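Local coordinates for protein lovastatin nonaketide synthase, polyketide synthase component (Aspergillus terreus, PDB 7CPX) that builds the nonaketide skeleton of lovastatin from malonyl-CoA as an iterative, homodimeric multidomain polyketide synthase that works in complex with lovC, at residues A1946-E1950 with M1977-G1982; T1962-L1968 with V2029-L2035. The protein carries 2 engineered substitutions. Residue numbers count along the deposited sequence, not the author numbering.

Contact 1: A1946-E1950 with M1977-G1982; sequences AVLAE and MLLHAG
Two helices lying on the same face of a Rossmann-like parallel β-sheet cross here: 1946-1950 belongs to the helix that leads into strand 1964-1968, whereas the helix of the beta-alpha-beta crossover that follows that strand carries 1977-1982. Both segments are regular α-helix (phi/psi near -65/-40), with Glu1950 N to Ala1946 O and Gly1982 N to Leu1978 O each 2.9 Å. Their axes come within 9.4 Å at a crossing angle of -45°. The fit is tightest where Ala1946 CA lies 5.1 Å from Leu1978 CA and looser one turn on, where Glu1950 CA and Gly1982 CA are 6.9 Å apart. Small residues, Ala1946, Ala1949 and Ala1981, face the partner helix. The bump is Leu1978 (chi1 m, chi2 t): its CD2 drops into the hollow lined by Ala1946, Ala1949 and Glu1950, 3.5 Å from Ala1946 CB and 4.2 Å from Ala1949 CB. In return Ala1946 CB fills the shallow dip beside Met1977 O (4.2 Å) and Ala1981 CB (4.5 Å). Met1977 (m, m, t) leads its end away, along earlier turns of the first helix to Met1939, Val1942 and Leu1943. Val1947 turns from the interface toward helix 2085-2095, whose Leu2094 also touches Ala1981. Glu1950 (m, m) spans the wider end, its carboxylate making no hydrogen bond across the pair. Its aliphatic part covers the second helix, CG resting 3.7 Å from Ala1981 CB, and its OE2 stops 3.9 Å from Gly1982 N.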
# COMPACT_ATOMS: atom_id res chain seq x y z
N ALA A 1946 -40.45 29.23 -0.42
CA ALA A 1946 -41.13 29.08 -1.70
C ALA A 1946 -41.09 30.38 -2.50
O ALA A 1946 -40.84 30.36 -3.71
CB ALA A 1946 -42.57 28.64 -1.48
N VAL A 1947 -41.33 31.51 -1.84
CA VAL A 1947 -41.31 32.80 -2.53
C VAL A 1947 -39.89 33.11 -3.00
O VAL A 1947 -39.70 33.68 -4.08
CB VAL A 1947 -41.87 33.90 -1.62
CG1 VAL A 1947 -41.67 35.27 -2.27
CG2 VAL A 1947 -43.34 33.66 -1.34
N LEU A 1948 -38.89 32.75 -2.21
CA LEU A 1948 -37.51 32.91 -2.66
C LEU A 1948 -37.27 32.11 -3.94
O LEU A 1948 -36.70 32.62 -4.91
CB LEU A 1948 -36.55 32.46 -1.55
CG LEU A 1948 -35.04 32.58 -1.76
CD1 LEU A 1948 -34.51 31.63 -2.84
CD2 LEU A 1948 -34.63 34.01 -2.07
N ALA A 1949 -37.71 30.85 -3.95
CA ALA A 1949 -37.51 30.01 -5.12
C ALA A 1949 -38.21 30.61 -6.34
O ALA A 1949 -37.66 30.63 -7.44
CB ALA A 1949 -38.02 28.60 -4.85
N GLU A 1950 -39.44 31.09 -6.15
CA GLU A 1950 -40.20 31.65 -7.27
C GLU A 1950 -39.60 32.96 -7.76
O GLU A 1950 -39.66 33.26 -8.96
CB GLU A 1950 -41.66 31.85 -6.87
CG GLU A 1950 -42.38 30.58 -6.45
CD GLU A 1950 -42.47 29.57 -7.57
OE1 GLU A 1950 -42.50 29.98 -8.74
OE2 GLU A 1950 -42.52 28.36 -7.26
N MET A 1977 -47.01 24.44 -0.72
CA MET A 1977 -46.90 25.89 -0.80
C MET A 1977 -46.15 26.33 -2.05
O MET A 1977 -46.45 27.39 -2.60
CB MET A 1977 -46.22 26.42 0.46
CG MET A 1977 -46.98 26.10 1.75
SD MET A 1977 -48.69 26.69 1.74
CE MET A 1977 -49.14 26.44 3.45
N LEU A 1978 -45.19 25.53 -2.51
CA LEU A 1978 -44.53 25.82 -3.78
C LEU A 1978 -45.51 25.71 -4.94
O LEU A 1978 -45.48 26.53 -5.86
CB LEU A 1978 -43.36 24.86 -3.99
CG LEU A 1978 -42.11 25.14 -3.15
CD1 LEU A 1978 -41.25 23.89 -3.06
CD2 LEU A 1978 -41.32 26.28 -3.76
N LEU A 1979 -46.38 24.70 -4.91
CA LEU A 1979 -47.41 24.61 -5.94
C LEU A 1979 -48.33 25.83 -5.90
O LEU A 1979 -48.66 26.40 -6.95
CB LEU A 1979 -48.22 23.33 -5.77
CG LEU A 1979 -47.48 22.04 -6.11
CD1 LEU A 1979 -48.31 20.82 -5.71
CD2 LEU A 1979 -47.13 21.98 -7.59
N HIS A 1980 -48.73 26.25 -4.70
CA HIS A 1980 -49.57 27.44 -4.59
C HIS A 1980 -48.87 28.67 -5.13
O HIS A 1980 -49.47 29.48 -5.86
CB HIS A 1980 -49.97 27.66 -3.13
CG HIS A 1980 -50.93 26.64 -2.60
ND1 HIS A 1980 -51.80 25.95 -3.42
CD2 HIS A 1980 -51.15 26.19 -1.34
CE1 HIS A 1980 -52.52 25.12 -2.68
NE2 HIS A 1980 -52.15 25.25 -1.42
N ALA A 1981 -47.59 28.85 -4.79
CA ALA A 1981 -46.84 30.01 -5.26
C ALA A 1981 -46.68 29.99 -6.77
O ALA A 1981 -46.78 31.03 -7.43
CB ALA A 1981 -45.48 30.07 -4.57
N GLY A 1982 -46.41 28.81 -7.34
CA GLY A 1982 -46.31 28.71 -8.78
C GLY A 1982 -47.62 29.04 -9.47
O GLY A 1982 -47.64 29.72 -10.50

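Contact 2: T1962-L1968 with V2029-L2035; sequences TDSILVL and VQALVDL
Backbone hydrogen bonds join two parallel strands, 1964-1968 and 2031-2034, both extended (phi/psi roughly -120/130 at Leu1966, Val1967 and Leu2032), whose axes run 4.7 Å apart at 16°. Gln2030 N donates to Ser1964 O (2.7 Å), Leu1966 N to Ala2031 O (2.9 Å), Val2033 N to Leu1966 O (2.9 Å), Leu1968 N to Val2033 O (2.9 Å) and Leu2035 N to Leu1968 O (3.2 Å). This sets Leu1966 beside Leu2032, Val1967 beside Val2033 and Leu1968 beside Asp2034. At the N-terminal end one side chain adds to the pairing: Gln2030 OE1 accepts from Asp1963 N, very short at 2.3 Å, and from Ser1964 N at 3.1 Å. Strand 1964-1968 is central, and 2031-2034 its neighbour, in a five-stranded parallel Rossmann-like sheet, consistent with the catalytically silent enoylreductase-like region of this synthase. Apolar contacts fall on both faces. On one, Ile1965 CG2 meets Ala2031 CB (3.7 Å) and Val1967 CG1 meets Leu2035 CD1 (3.7 Å), with Ile1953 of helix 1935-1953 above. On the other, Leu1966 CD2 lies 4.1 Å from Leu2032 CD1 (both side chains t, p), and helix 2041-2051 covers Leu2032. Ser1964 OG is hydrogen-bonded to Gln1988 O, and Asp2034 OD2 to Thr2045 OG1.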
# COMPACT_ATOMS: atom_id res chain seq x y z
N THR A 1962 -38.21 32.06 -15.91
CA THR A 1962 -38.46 30.69 -16.35
C THR A 1962 -39.95 30.48 -16.53
O THR A 1962 -40.78 31.15 -15.91
CB THR A 1962 -37.90 29.66 -15.36
OG1 THR A 1962 -38.48 29.89 -14.06
CG2 THR A 1962 -36.39 29.77 -15.26
N ASP A 1963 -40.29 29.52 -17.40
CA ASP A 1963 -41.67 29.10 -17.60
C ASP A 1963 -42.01 27.83 -16.83
O ASP A 1963 -43.20 27.58 -16.59
CB ASP A 1963 -41.95 28.88 -19.09
CG ASP A 1963 -41.68 30.12 -19.92
OD1 ASP A 1963 -41.82 31.24 -19.38
OD2 ASP A 1963 -41.34 29.97 -21.11
N SER A 1964 -41.02 27.04 -16.45
CA SER A 1964 -41.24 25.84 -15.66
C SER A 1964 -39.97 25.51 -14.88
O SER A 1964 -38.87 25.65 -15.41
CB SER A 1964 -41.65 24.65 -16.54
OG SER A 1964 -41.85 23.49 -15.76
N ILE A 1965 -40.15 25.07 -13.64
CA ILE A 1965 -39.04 24.71 -12.77
C ILE A 1965 -39.37 23.40 -12.06
O ILE A 1965 -40.53 22.97 -11.99
CB ILE A 1965 -38.72 25.80 -11.72
CG1 ILE A 1965 -39.85 25.91 -10.69
CG2 ILE A 1965 -38.50 27.13 -12.41
CD1 ILE A 1965 -39.57 26.92 -9.60
N LEU A 1966 -38.33 22.76 -11.53
CA LEU A 1966 -38.45 21.53 -10.77
C LEU A 1966 -37.83 21.73 -9.40
O LEU A 1966 -36.72 22.26 -9.29
CB LEU A 1966 -37.78 20.36 -11.49
CG LEU A 1966 -37.74 19.03 -10.75
CD1 LEU A 1966 -39.14 18.50 -10.49
CD2 LEU A 1966 -36.92 18.01 -11.53
N VAL A 1967 -38.53 21.30 -8.36
CA VAL A 1967 -38.06 21.37 -6.98
C VAL A 1967 -37.93 19.95 -6.46
O VAL A 1967 -38.90 19.18 -6.50
CB VAL A 1967 -39.00 22.20 -6.09
CG1 VAL A 1967 -38.40 22.37 -4.71
CG2 VAL A 1967 -39.28 23.54 -6.73
N LEU A 1968 -36.75 19.60 -5.96
CA LEU A 1968 -36.41 18.24 -5.60
C LEU A 1968 -36.48 18.05 -4.09
O LEU A 1968 -35.90 18.83 -3.34
CB LEU A 1968 -35.01 17.88 -6.11
CG LEU A 1968 -34.47 16.51 -5.69
CD1 LEU A 1968 -35.42 15.40 -6.08
CD2 LEU A 1968 -33.10 16.27 -6.30
N VAL A 2029 -38.60 21.95 -17.89
CA VAL A 2029 -37.98 22.57 -16.73
C VAL A 2029 -36.78 23.40 -17.17
O VAL A 2029 -35.95 22.95 -17.97
CB VAL A 2029 -37.57 21.51 -15.70
CG1 VAL A 2029 -36.66 22.12 -14.64
CG2 VAL A 2029 -38.80 20.89 -15.06
N GLN A 2030 -36.69 24.62 -16.64
CA GLN A 2030 -35.57 25.51 -16.91
C GLN A 2030 -34.70 25.76 -15.69
O GLN A 2030 -33.58 26.25 -15.83
CB GLN A 2030 -36.07 26.85 -17.46
CG GLN A 2030 -36.73 26.76 -18.82
CD GLN A 2030 -37.84 27.76 -19.01
OE1 GLN A 2030 -38.63 28.01 -18.09
NE2 GLN A 2030 -37.92 28.36 -20.19
N ALA A 2031 -35.19 25.44 -14.49
CA ALA A 2031 -34.43 25.63 -13.27
C ALA A 2031 -34.66 24.45 -12.33
O ALA A 2031 -35.73 23.83 -12.34
CB ALA A 2031 -34.82 26.94 -12.56
N LEU A 2032 -33.64 24.15 -11.54
CA LEU A 2032 -33.69 23.09 -10.54
C LEU A 2032 -33.43 23.68 -9.17
O LEU A 2032 -32.47 24.44 -8.99
CB LEU A 2032 -32.67 22.00 -10.85
CG LEU A 2032 -32.57 20.87 -9.82
CD1 LEU A 2032 -33.90 20.14 -9.69
CD2 LEU A 2032 -31.47 19.89 -10.19
N VAL A 2033 -34.27 23.33 -8.21
CA VAL A 2033 -34.17 23.82 -6.84
C VAL A 2033 -34.07 22.59 -5.95
O VAL A 2033 -35.09 21.95 -5.64
CB VAL A 2033 -35.36 24.70 -6.45
CG1 VAL A 2033 -35.22 25.17 -5.01
CG2 VAL A 2033 -35.47 25.88 -7.39
N ASP A 2034 -32.86 22.24 -5.53
CA ASP A 2034 -32.63 21.07 -4.69
C ASP A 2034 -32.76 21.50 -3.23
O ASP A 2034 -31.85 22.10 -2.66
CB ASP A 2034 -31.26 20.46 -4.97
CG ASP A 2034 -30.99 19.23 -4.12
OD1 ASP A 2034 -31.91 18.78 -3.41
OD2 ASP A 2034 -29.85 18.72 -4.17
N LEU A 2035 -33.90 21.18 -2.63
CA LEU A 2035 -34.14 21.43 -1.21
C LEU A 2035 -33.91 20.19 -0.36
O LEU A 2035 -34.27 20.19 0.82
CB LEU A 2035 -35.57 21.95 -1.00
CG LEU A 2035 -35.96 23.17 -1.83
CD1 LEU A 2035 -37.32 23.69 -1.41
CD2 LEU A 2035 -34.91 24.26 -1.72

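In the fold
From the N terminus, helix 1935-1953 comes first, carrying 1946-1950. After a gap in the model (1955-1960) the chain enters strand 1964-1968, where contact 2 opens, then turns into helix 1972-1985, where contact 1 closes a 26-residue excursion around that strand. Contact 2 closes later, once the chain has made strand 1988-1993 on the far side of 1964-1968, formed helix 2018-2024 and reached 2031-2034. The two closures therefore cross rather than nest. Their centres lie 11 Å apart, and the helix pair roofs one face of the strand pair: Leu1978 CD1 packs 3.6 Å from Val1967 CG1, and Glu1950 OE2 lies 4.0 Å from Ile1965 CD1.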